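Local coordinates for protein glucosidase 2 subunit beta (Schizosaccharomyces pombe, PDB 4XQM) that recognises mannose-rich N-glycans through its MRH lectin domain, as the non-catalytic glucosidase II subunit that retains the catalytic subunit in the endoplasmic reticulum, at residues Met7-Ile13 and Asn70-Val75; Val20-Val26 and Val43-Glu47; His57-Thr63 and Cys81-Met87. All coordinates share one frame; numbering follows the deposited sequence.

Contact 1. Residues Met7-Ile13 and Asn70-Val75; sequences METKREI and NEIVSV
The guanidinium of Arg11 presents its edge to the backbone of Ile72 and Val73, while one of its faces is lined, off-centre, by CG1 of Ile13 from its own strand. The contact joins the two outermost strands of the MRH domain's flattened beta barrel, 8-13 and 71-77, whose segments 8-13 and 71-75 pack across each other at 45° instead of pairing through their backbones. Arg11 reaches over because its CG stands anti to the backbone N (chi1 -178°) and the chain runs extended to NE. NH1 then donates to Ile72 O at 2.9 Å, with the acceptor close to the guanidinium plane, and more weakly to Val73 O at 3.0 Å. The second carbonyl belongs to a classic beta bulge, where Val73 and Ser74 both face Lys86. Inside, Ile72 is wedged between Thr9 and Ile13, and CD1 of Ile13 also meets CG2 of Val75 at 3.7 Å. Two waters bridge the gap: one joins Glu8 O to Asn70 ND2, the other accepts from Ile72 N and donates only weakly to Lys10 O. At the far end the amide of Asn70, whose OD1 is held by Ser89 OG, points ND2 at Met7 SD in a weak 3.5 Å hydrogen bond.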
loop_
_atom_site.group_PDB
_atom_site.type_symbol
_atom_site.label_atom_id
_atom_site.label_comp_id
_atom_site.label_asym_id
_atom_site.label_seq_id
_atom_site.Cartn_x
_atom_site.Cartn_y
_atom_site.Cartn_z
ATOM N N MET A 7 4.082 -3.689 10.380
ATOM C CA MET A 7 3.109 -4.746 10.126
ATOM C C MET A 7 2.966 -4.966 8.616
ATOM O O MET A 7 2.731 -4.018 7.855
ATOM C CB MET A 7 1.769 -4.363 10.737
ATOM C CG MET A 7 0.682 -5.406 10.611
ATOM S SD MET A 7 -0.802 -4.865 11.494
ATOM C CE MET A 7 -0.180 -4.654 13.153
ATOM N N GLU A 8 3.137 -6.216 8.189
ATOM C CA GLU A 8 3.171 -6.561 6.762
ATOM C C GLU A 8 1.961 -7.385 6.319
ATOM O O GLU A 8 1.582 -8.357 6.981
ATOM C CB GLU A 8 4.452 -7.346 6.458
ATOM C CG GLU A 8 4.496 -8.011 5.086
ATOM C CD GLU A 8 5.714 -8.899 4.916
ATOM O OE1 GLU A 8 6.847 -8.384 5.026
ATOM O OE2 GLU A 8 5.532 -10.119 4.692
ATOM N N THR A 9 1.374 -7.007 5.184
ATOM C CA THR A 9 0.317 -7.801 4.556
ATOM C C THR A 9 0.721 -8.063 3.103
ATOM O O THR A 9 1.181 -7.148 2.413
ATOM C CB THR A 9 -1.026 -7.055 4.578
ATOM O OG1 THR A 9 -1.341 -6.679 5.929
ATOM C CG2 THR A 9 -2.149 -7.933 4.037
ATOM N N LYS A 10 0.565 -9.305 2.648
ATOM C CA LYS A 10 0.929 -9.674 1.283
ATOM C C LYS A 10 -0.253 -10.319 0.571
ATOM O O LYS A 10 -1.071 -11.022 1.183
ATOM C CB LYS A 10 2.109 -10.655 1.278
ATOM C CG LYS A 10 3.437 -10.087 1.768
ATOM C CD LYS A 10 4.532 -11.161 1.665
ATOM C CE LYS A 10 3.991 -12.520 2.110
ATOM N NZ LYS A 10 5.012 -13.607 2.089
ATOM N N ARG A 11 -0.341 -10.081 -0.731
ATOM C CA ARG A 11 -1.304 -10.802 -1.565
ATOM C C ARG A 11 -0.803 -10.859 -2.992
ATOM O O ARG A 11 -0.300 -9.856 -3.535
ATOM C CB ARG A 11 -2.688 -10.138 -1.533
ATOM C CG ARG A 11 -3.726 -10.898 -2.363
ATOM C CD ARG A 11 -5.109 -10.307 -2.244
ATOM N NE ARG A 11 -6.024 -10.908 -3.227
ATOM C CZ ARG A 11 -7.185 -10.380 -3.594
ATOM N NH1 ARG A 11 -7.587 -9.239 -3.055
ATOM N NH2 ARG A 11 -7.934 -10.989 -4.516
ATOM N N GLU A 12 -0.945 -12.027 -3.608
ATOM C CA GLU A 12 -0.674 -12.135 -5.034
ATOM C C GLU A 12 -1.896 -11.706 -5.833
ATOM O O GLU A 12 -2.987 -12.245 -5.646
ATOM C CB GLU A 12 -0.253 -13.550 -5.425
ATOM C CG GLU A 12 0.097 -13.666 -6.908
ATOM C CD GLU A 12 -1.095 -14.086 -7.771
ATOM O OE1 GLU A 12 -1.705 -15.133 -7.460
ATOM O OE2 GLU A 12 -1.424 -13.369 -8.754
ATOM N N ILE A 13 -1.699 -10.715 -6.702
ATOM C CA ILE A 13 -2.730 -10.245 -7.618
ATOM C C ILE A 13 -2.144 -10.115 -9.030
ATOM O O ILE A 13 -1.158 -9.404 -9.233
ATOM C CB ILE A 13 -3.291 -8.870 -7.177
ATOM C CG1 ILE A 13 -3.973 -8.993 -5.807
ATOM C CG2 ILE A 13 -4.265 -8.316 -8.222
ATOM C CD1 ILE A 13 -4.305 -7.623 -5.161
ATOM N N ASN A 70 -5.651 -8.834 8.775
ATOM C CA ASN A 70 -4.973 -8.089 7.705
ATOM C C ASN A 70 -5.258 -8.687 6.328
ATOM O O ASN A 70 -5.079 -9.889 6.116
ATOM C CB ASN A 70 -3.459 -8.092 7.921
ATOM C CG ASN A 70 -3.035 -7.273 9.108
ATOM O OD1 ASN A 70 -3.744 -6.356 9.537
ATOM N ND2 ASN A 70 -1.854 -7.578 9.637
ATOM N N GLU A 71 -5.688 -7.841 5.398
ATOM C CA GLU A 71 -6.068 -8.290 4.065
ATOM C C GLU A 71 -5.893 -7.160 3.049
ATOM O O GLU A 71 -6.278 -6.017 3.312
ATOM C CB GLU A 71 -7.534 -8.742 4.087
ATOM C CG GLU A 71 -8.153 -8.978 2.714
ATOM C CD GLU A 71 -9.654 -9.268 2.783
ATOM O OE1 GLU A 71 -10.251 -9.550 1.719
ATOM O OE2 GLU A 71 -10.235 -9.208 3.893
ATOM N N ILE A 72 -5.291 -7.474 1.900
ATOM C CA ILE A 72 -5.329 -6.555 0.769
ATOM C C ILE A 72 -6.594 -6.899 -0.013
ATOM O O ILE A 72 -6.705 -7.987 -0.581
ATOM C CB ILE A 72 -4.067 -6.680 -0.113
ATOM C CG1 ILE A 72 -2.838 -6.155 0.646
ATOM C CG2 ILE A 72 -4.231 -5.930 -1.439
ATOM C CD1 ILE A 72 -1.506 -6.416 -0.084
ATOM N N VAL A 73 -7.561 -5.985 0.015
ATOM C CA VAL A 73 -8.880 -6.204 -0.586
ATOM C C VAL A 73 -8.803 -6.042 -2.095
ATOM O O VAL A 73 -9.337 -6.865 -2.831
ATOM C CB VAL A 73 -9.930 -5.243 0.019
ATOM C CG1 VAL A 73 -11.255 -5.330 -0.731
ATOM C CG2 VAL A 73 -10.134 -5.588 1.490
ATOM N N SER A 74 -8.127 -4.987 -2.553
ATOM C CA SER A 74 -7.965 -4.745 -3.986
ATOM C C SER A 74 -6.779 -3.842 -4.280
ATOM O O SER A 74 -6.381 -3.032 -3.436
ATOM C CB SER A 74 -9.239 -4.129 -4.582
ATOM O OG SER A 74 -9.536 -2.871 -3.990
ATOM N N VAL A 75 -6.223 -3.998 -5.480
ATOM C CA VAL A 75 -5.282 -3.039 -6.031
ATOM C C VAL A 75 -5.834 -2.531 -7.353
ATOM O O VAL A 75 -6.180 -3.330 -8.225
ATOM C CB VAL A 75 -3.890 -3.662 -6.263
ATOM C CG1 VAL A 75 -2.980 -2.663 -6.974
ATOM C CG2 VAL A 75 -3.268 -4.118 -4.946
HETATM O O HOH W 1 -0.305 -9.599 8.227
HETATM O O HOH W 2 -4.273 -10.224 1.686
#

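Contact 2. Residues Val20-Val26 and Val43-Glu47; sequences VVFYENV and VLKYE
The ring of Tyr46 lies across Val26 at about a right angle, one face placed squarely on a methyl group. CG2 of Val26 sits 3.5 Å from the ring centroid and only 8° off the ring normal, a CH-pi contact over the centre. The ring's rim is turned to the turn backbone: the carbonyl carbon of Glu24 lies in the ring plane, and CE2 comes within 3.6 Å of Asn25 CA. With CG anti to its own carbonyl carbon (chi1 -71°), Tyr46 leans out from strand 43-48 and carries its hydroxyl into the type II beta turn of Val21 to Glu24, the hairpin connection between strands 16-21 and 25-28. There OH donates to Val21 O at 2.8 Å, approaching from above the carbonyl plane. Glu24 N donates to the same oxygen from the opposite face at 3.1 Å, so two donors grip it. Glu24 and Asn25 both face Val21, which makes a classic beta bulge beside the turn. Further along, the side chains of Leu44 and Tyr23 cross at about a right angle, Leu44 CD2 lying 3.9 Å from Tyr23 CE1, while the hydroxyl of Tyr23 is engaged by Gln39 and its ring meets Phe36 edge-to-face. On the core side Tyr46 also packs on Val62 of strand 59-66, and Val26 on Ile85 of strand 82-89. The contact therefore buries a phenol in the barrel interior with its hydroxyl satisfied by a main-chain carbonyl, so that one side chain supplies apolar filling and a polar tether that ties the turn to strand 43-48.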
loop_
_atom_site.group_PDB
_atom_site.type_symbol
_atom_site.label_atom_id
_atom_site.label_comp_id
_atom_site.label_asym_id
_atom_site.label_seq_id
_atom_site.Cartn_x
_atom_site.Cartn_y
_atom_site.Cartn_z
ATOM N N VAL A 20 2.372 -4.664 1.540
ATOM C CA VAL A 20 2.186 -3.395 2.229
ATOM C C VAL A 20 2.763 -3.524 3.625
ATOM O O VAL A 20 2.390 -4.434 4.370
ATOM C CB VAL A 20 0.693 -3.008 2.356
ATOM C CG1 VAL A 20 0.536 -1.734 3.194
ATOM C CG2 VAL A 20 0.073 -2.818 0.965
ATOM N N VAL A 21 3.691 -2.633 3.958
ATOM C CA VAL A 21 4.208 -2.549 5.317
ATOM C C VAL A 21 3.794 -1.201 5.911
ATOM O O VAL A 21 4.221 -0.140 5.438
ATOM C CB VAL A 21 5.727 -2.708 5.355
ATOM C CG1 VAL A 21 6.186 -2.810 6.800
ATOM C CG2 VAL A 21 6.133 -3.953 4.611
ATOM N N PHE A 22 2.954 -1.236 6.942
ATOM C CA PHE A 22 2.417 0.014 7.498
ATOM C C PHE A 22 3.535 0.957 7.958
ATOM O O PHE A 22 4.447 0.546 8.682
ATOM C CB PHE A 22 1.440 -0.257 8.651
ATOM C CG PHE A 22 0.146 -0.923 8.230
ATOM C CD1 PHE A 22 -0.402 -0.711 6.966
ATOM C CD2 PHE A 22 -0.533 -1.750 9.124
ATOM C CE1 PHE A 22 -1.614 -1.330 6.600
ATOM C CE2 PHE A 22 -1.727 -2.367 8.767
ATOM C CZ PHE A 22 -2.268 -2.161 7.511
ATOM N N TYR A 23 3.465 2.210 7.497
ATOM C CA TYR A 23 4.389 3.275 7.895
ATOM C C TYR A 23 5.824 3.049 7.435
ATOM O O TYR A 23 6.748 3.726 7.896
ATOM C CB TYR A 23 4.346 3.505 9.411
ATOM C CG TYR A 23 3.003 3.969 9.922
ATOM C CD1 TYR A 23 2.245 4.895 9.215
ATOM C CD2 TYR A 23 2.478 3.465 11.103
ATOM C CE1 TYR A 23 1.004 5.321 9.692
ATOM C CE2 TYR A 23 1.259 3.884 11.583
ATOM C CZ TYR A 23 0.522 4.804 10.884
ATOM O OH TYR A 23 -0.702 5.204 11.372
ATOM N N GLU A 24 6.010 2.118 6.506
ATOM C CA GLU A 24 7.325 1.898 5.923
ATOM C C GLU A 24 7.256 2.002 4.397
ATOM O O GLU A 24 7.512 3.073 3.834
ATOM C CB GLU A 24 7.931 0.575 6.429
ATOM C CG GLU A 24 8.229 0.671 7.939
ATOM C CD GLU A 24 8.872 -0.565 8.545
ATOM O OE1 GLU A 24 9.150 -1.546 7.814
ATOM O OE2 GLU A 24 9.109 -0.555 9.782
ATOM N N ASN A 25 6.898 0.918 3.726
ATOM C CA ASN A 25 6.876 0.947 2.264
ATOM C C ASN A 25 5.880 -0.021 1.649
ATOM O O ASN A 25 5.334 -0.886 2.337
ATOM C CB ASN A 25 8.283 0.687 1.710
ATOM C CG ASN A 25 9.045 -0.322 2.531
ATOM O OD1 ASN A 25 8.473 -1.295 3.029
ATOM N ND2 ASN A 25 10.344 -0.091 2.696
ATOM N N VAL A 26 5.646 0.145 0.347
ATOM C CA VAL A 26 4.814 -0.772 -0.424
ATOM C C VAL A 26 5.613 -1.279 -1.610
ATOM O O VAL A 26 6.293 -0.489 -2.271
ATOM C CB VAL A 26 3.554 -0.070 -0.956
ATOM C CG1 VAL A 26 2.726 -1.032 -1.781
ATOM C CG2 VAL A 26 2.728 0.479 0.210
ATOM N N VAL A 43 -6.408 6.998 5.368
ATOM C CA VAL A 43 -5.700 6.973 4.094
ATOM C C VAL A 43 -4.202 7.223 4.259
ATOM O O VAL A 43 -3.780 8.305 4.689
ATOM C CB VAL A 43 -6.323 7.988 3.127
ATOM C CG1 VAL A 43 -5.555 8.008 1.821
ATOM C CG2 VAL A 43 -7.793 7.647 2.900
ATOM N N LEU A 44 -3.401 6.218 3.906
ATOM C CA LEU A 44 -1.943 6.313 4.012
ATOM C C LEU A 44 -1.343 6.550 2.628
ATOM O O LEU A 44 -1.539 5.732 1.711
ATOM C CB LEU A 44 -1.356 5.031 4.605
ATOM C CG LEU A 44 -1.495 4.769 6.110
ATOM C CD1 LEU A 44 -2.939 4.473 6.531
ATOM C CD2 LEU A 44 -0.551 3.638 6.535
ATOM N N LYS A 45 -0.606 7.649 2.470
ATOM C CA LYS A 45 0.025 7.945 1.192
ATOM C C LYS A 45 1.471 7.486 1.188
ATOM O O LYS A 45 2.261 7.876 2.058
ATOM C CB LYS A 45 -0.052 9.444 0.869
ATOM C CG LYS A 45 -1.475 9.942 0.666
ATOM C CD LYS A 45 -1.495 11.418 0.265
ATOM C CE LYS A 45 -2.912 11.891 -0.021
ATOM N NZ LYS A 45 -2.898 13.124 -0.854
ATOM N N TYR A 46 1.811 6.669 0.195
ATOM C CA TYR A 46 3.180 6.224 -0.021
ATOM C C TYR A 46 3.673 6.873 -1.318
ATOM O O TYR A 46 2.970 6.858 -2.329
ATOM C CB TYR A 46 3.237 4.693 -0.145
ATOM C CG TYR A 46 2.988 3.936 1.142
ATOM C CD1 TYR A 46 1.695 3.772 1.647
ATOM C CD2 TYR A 46 4.044 3.369 1.845
ATOM C CE1 TYR A 46 1.472 3.070 2.834
ATOM C CE2 TYR A 46 3.832 2.663 3.022
ATOM C CZ TYR A 46 2.549 2.517 3.508
ATOM O OH TYR A 46 2.361 1.816 4.681
ATOM N N GLU A 47 4.876 7.448 -1.288
ATOM C CA GLU A 47 5.354 8.279 -2.400
ATOM C C GLU A 47 6.782 7.935 -2.834
ATOM O O GLU A 47 7.491 7.194 -2.144
ATOM C CB GLU A 47 5.241 9.766 -2.014
ATOM C CG GLU A 47 3.833 10.181 -1.664
ATOM C CD GLU A 47 3.721 11.635 -1.252
ATOM O OE1 GLU A 47 4.763 12.327 -1.185
ATOM O OE2 GLU A 47 2.581 12.083 -0.994
#

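Contact 3. Residues His57-Thr63 and Cys81-Met87; sequences HRSAIVT and CEYLIKM. With MAN (alpha-D-mannopyranose), chain B.
Arg58 meets Tyr83 and Cys81 in the mannose pocket, and its side chain can be followed outward from CB, which lies 3.9 Å from Cys81 O. CG comes next, against Cys81 CB and in the plane of the Tyr83 ring at its edge; CD continues past the same edge towards the phenol oxygen. Extended from CG to NE, the chain places the one N-H of NE where Tyr83 OH (3.2 Å from NE) and O2 of mannose share it, neither bond being straight. At the tip NH2 adds a hydrogen bond to O2 (3.2 Å) and a weak one to O5, while NH1 turns to Ser51 O. Cys81 SG, disulfide-bonded to Cys52, sits over one guanidinium face, 3.6 Å above its plane and off toward the rim. Tyr83 OH in turn donates to O3 of the sugar at 2.7 Å.

Behind the pocket, strands 59-66 and 82-89 run parallel, joined by regular backbone bonds from Tyr83 N to Ser59 O through to Met87 N to Thr63 O. Ala60, Val62, Tyr83 and Ile85 share the inner face, where Val62 CG1 touches Met87 SD at 3.6 Å. Glu77, Gln28 and Tyr16 also hydrogen-bond the sugar. Arg58 holds O2 and Tyr83 holds O3; because O2 is axial in mannose, this chemistry is consistent with selection of that sugar.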
loop_
_atom_site.group_PDB
_atom_site.type_symbol
_atom_site.label_atom_id
_atom_site.label_comp_id
_atom_site.label_asym_id
_atom_site.label_seq_id
_atom_site.Cartn_x
_atom_site.Cartn_y
_atom_site.Cartn_z
ATOM N N HIS A 57 7.025 8.444 -11.478
ATOM C CA HIS A 57 7.566 7.613 -10.408
ATOM C C HIS A 57 6.391 7.085 -9.582
ATOM O O HIS A 57 5.412 7.801 -9.350
ATOM C CB HIS A 57 8.553 8.398 -9.536
ATOM C CG HIS A 57 9.927 8.500 -10.131
ATOM N ND1 HIS A 57 10.162 9.060 -11.364
ATOM C CD2 HIS A 57 11.133 8.099 -9.665
ATOM C CE1 HIS A 57 11.458 9.017 -11.635
ATOM N NE2 HIS A 57 12.068 8.426 -10.606
ATOM N N ARG A 58 6.483 5.828 -9.157
ATOM C CA ARG A 58 5.322 5.152 -8.584
ATOM C C ARG A 58 4.889 5.753 -7.247
ATOM O O ARG A 58 5.684 6.359 -6.523
ATOM C CB ARG A 58 5.573 3.639 -8.468
ATOM C CG ARG A 58 5.668 2.924 -9.830
ATOM C CD ARG A 58 6.088 1.466 -9.653
ATOM N NE ARG A 58 6.146 0.718 -10.917
ATOM C CZ ARG A 58 7.155 0.829 -11.769
ATOM N NH1 ARG A 58 8.140 1.663 -11.486
ATOM N NH2 ARG A 58 7.186 0.132 -12.899
ATOM N N SER A 59 3.596 5.626 -6.951
ATOM C CA SER A 59 3.072 6.028 -5.655
ATOM C C SER A 59 1.856 5.160 -5.386
ATOM O O SER A 59 1.295 4.557 -6.311
ATOM C CB SER A 59 2.715 7.523 -5.646
ATOM O OG SER A 59 1.705 7.802 -6.606
ATOM N N ALA A 60 1.464 5.070 -4.121
ATOM C CA ALA A 60 0.342 4.225 -3.745
ATOM C C ALA A 60 -0.455 4.914 -2.661
ATOM O O ALA A 60 0.107 5.422 -1.689
ATOM C CB ALA A 60 0.842 2.875 -3.260
ATOM N N ILE A 61 -1.774 4.914 -2.823
ATOM C CA ILE A 61 -2.661 5.461 -1.810
ATOM C C ILE A 61 -3.365 4.280 -1.172
ATOM O O ILE A 61 -4.127 3.561 -1.838
ATOM C CB ILE A 61 -3.687 6.421 -2.425
ATOM C CG1 ILE A 61 -2.950 7.572 -3.104
ATOM C CG2 ILE A 61 -4.630 6.949 -1.358
ATOM C CD1 ILE A 61 -3.860 8.596 -3.739
ATOM N N VAL A 62 -3.094 4.056 0.108
ATOM C CA VAL A 62 -3.567 2.848 0.780
ATOM C C VAL A 62 -4.640 3.200 1.794
ATOM O O VAL A 62 -4.355 3.867 2.796
ATOM C CB VAL A 62 -2.402 2.104 1.494
ATOM C CG1 VAL A 62 -2.894 0.808 2.137
ATOM C CG2 VAL A 62 -1.248 1.824 0.521
ATOM N N THR A 63 -5.866 2.743 1.538
ATOM C CA THR A 63 -6.975 2.982 2.456
ATOM C C THR A 63 -7.152 1.768 3.365
ATOM O O THR A 63 -7.402 0.660 2.889
ATOM C CB THR A 63 -8.287 3.288 1.704
ATOM O OG1 THR A 63 -8.114 4.454 0.880
ATOM C CG2 THR A 63 -9.427 3.547 2.694
ATOM N N CYS A 81 1.029 3.563 -13.093
ATOM C CA CYS A 81 1.955 3.694 -11.967
ATOM C C CYS A 81 1.442 4.527 -10.800
ATOM O O CYS A 81 2.219 5.015 -9.971
ATOM C CB CYS A 81 3.347 4.125 -12.453
ATOM S SG CYS A 81 4.150 2.763 -13.320
ATOM N N GLU A 82 0.118 4.647 -10.725
ATOM C CA GLU A 82 -0.552 5.209 -9.563
ATOM C C GLU A 82 -1.450 4.095 -9.020
ATOM O O GLU A 82 -2.391 3.672 -9.693
ATOM C CB GLU A 82 -1.380 6.442 -9.964
ATOM C CG GLU A 82 -0.591 7.550 -10.679
ATOM C CD GLU A 82 -1.476 8.699 -11.171
ATOM O OE1 GLU A 82 -2.549 8.938 -10.570
ATOM O OE2 GLU A 82 -1.099 9.364 -12.165
ATOM N N TYR A 83 -1.153 3.603 -7.819
ATOM C CA TYR A 83 -1.839 2.433 -7.302
ATOM C C TYR A 83 -2.800 2.815 -6.180
ATOM O O TYR A 83 -2.426 3.542 -5.258
ATOM C CB TYR A 83 -0.817 1.418 -6.792
ATOM C CG TYR A 83 0.202 1.041 -7.848
ATOM C CD1 TYR A 83 1.326 1.838 -8.075
ATOM C CD2 TYR A 83 0.026 -0.088 -8.633
ATOM C CE1 TYR A 83 2.255 1.504 -9.056
ATOM C CE2 TYR A 83 0.945 -0.436 -9.619
ATOM C CZ TYR A 83 2.057 0.368 -9.823
ATOM O OH TYR A 83 2.980 0.037 -10.797
ATOM N N LEU A 84 -4.039 2.346 -6.267
ATOM C CA LEU A 84 -4.989 2.551 -5.177
ATOM C C LEU A 84 -5.194 1.201 -4.509
ATOM O O LEU A 84 -5.651 0.248 -5.144
ATOM C CB LEU A 84 -6.322 3.094 -5.709
ATOM C CG LEU A 84 -6.230 4.392 -6.509
ATOM C CD1 LEU A 84 -7.630 4.862 -6.892
ATOM C CD2 LEU A 84 -5.515 5.449 -5.702
ATOM N N ILE A 85 -4.828 1.103 -3.237
ATOM C CA ILE A 85 -4.883 -0.177 -2.537
ATOM C C ILE A 85 -5.852 -0.080 -1.381
ATOM O O ILE A 85 -5.698 0.786 -0.506
ATOM C CB ILE A 85 -3.495 -0.580 -2.004
ATOM C CG1 ILE A 85 -2.466 -0.557 -3.139
ATOM C CG2 ILE A 85 -3.552 -1.969 -1.375
ATOM C CD1 ILE A 85 -1.050 -0.923 -2.714
ATOM N N LYS A 86 -6.854 -0.953 -1.380
ATOM C CA LYS A 86 -7.808 -1.025 -0.274
ATOM C C LYS A 86 -7.465 -2.205 0.637
ATOM O O LYS A 86 -7.150 -3.300 0.153
ATOM C CB LYS A 86 -9.236 -1.156 -0.810
ATOM C CG LYS A 86 -10.313 -1.084 0.274
ATOM C CD LYS A 86 -11.701 -0.941 -0.349
ATOM C CE LYS A 86 -12.787 -1.186 0.690
ATOM N NZ LYS A 86 -14.144 -1.300 0.071
ATOM N N MET A 87 -7.511 -1.974 1.949
ATOM C CA MET A 87 -7.166 -3.004 2.923
ATOM C C MET A 87 -8.138 -3.065 4.087
ATOM O O MET A 87 -8.819 -2.095 4.380
ATOM C CB MET A 87 -5.775 -2.733 3.513
ATOM C CG MET A 87 -4.653 -2.674 2.510
ATOM S SD MET A 87 -3.056 -2.540 3.342
ATOM C CE MET A 87 -3.014 -4.067 4.282
HETATM C C1 MAN B . 4.979 -2.904 -14.241
HETATM C C2 MAN B . 4.181 -2.727 -13.089
HETATM C C3 MAN B . 2.888 -2.059 -13.581
HETATM C C4 MAN B . 3.219 -0.798 -14.433
HETATM C C5 MAN B . 4.136 -1.198 -15.600
HETATM C C6 MAN B . 4.659 -0.017 -16.383
HETATM O O1 MAN B . 4.052 -3.684 -14.936
HETATM O O2 MAN B . 4.846 -1.881 -12.224
HETATM O O3 MAN B . 2.042 -1.765 -12.502
HETATM O O4 MAN B . 2.048 -0.252 -14.970
HETATM O O5 MAN B . 5.276 -1.825 -15.033
HETATM O O6 MAN B . 5.223 -0.523 -17.598
HETATM O O HOH W 3 2.595 7.849 -9.203
#

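How the contacts relate
From the N terminus, the chain enters contact 1 with residues 7-13 and, after one turn, contact 2 with 20-26, which closes at 43-47 across a loop of mostly strand. Contact 3 opens only afterwards, at 57-63, so it follows contact 2 in series. Contact 1 closes at 70-75, enclosing all of contact 2, and contact 3 closes last at 81-87; contacts 1 and 3 thus cross. Contact 3 pairs neighbouring strands in the sheet, whereas contact 1 brings its two outermost strands together and contact 2 spans the interior. Backbone bonds link them: Thr9 to Val20, Tyr46 to Ala60, and Val73 to Lys86.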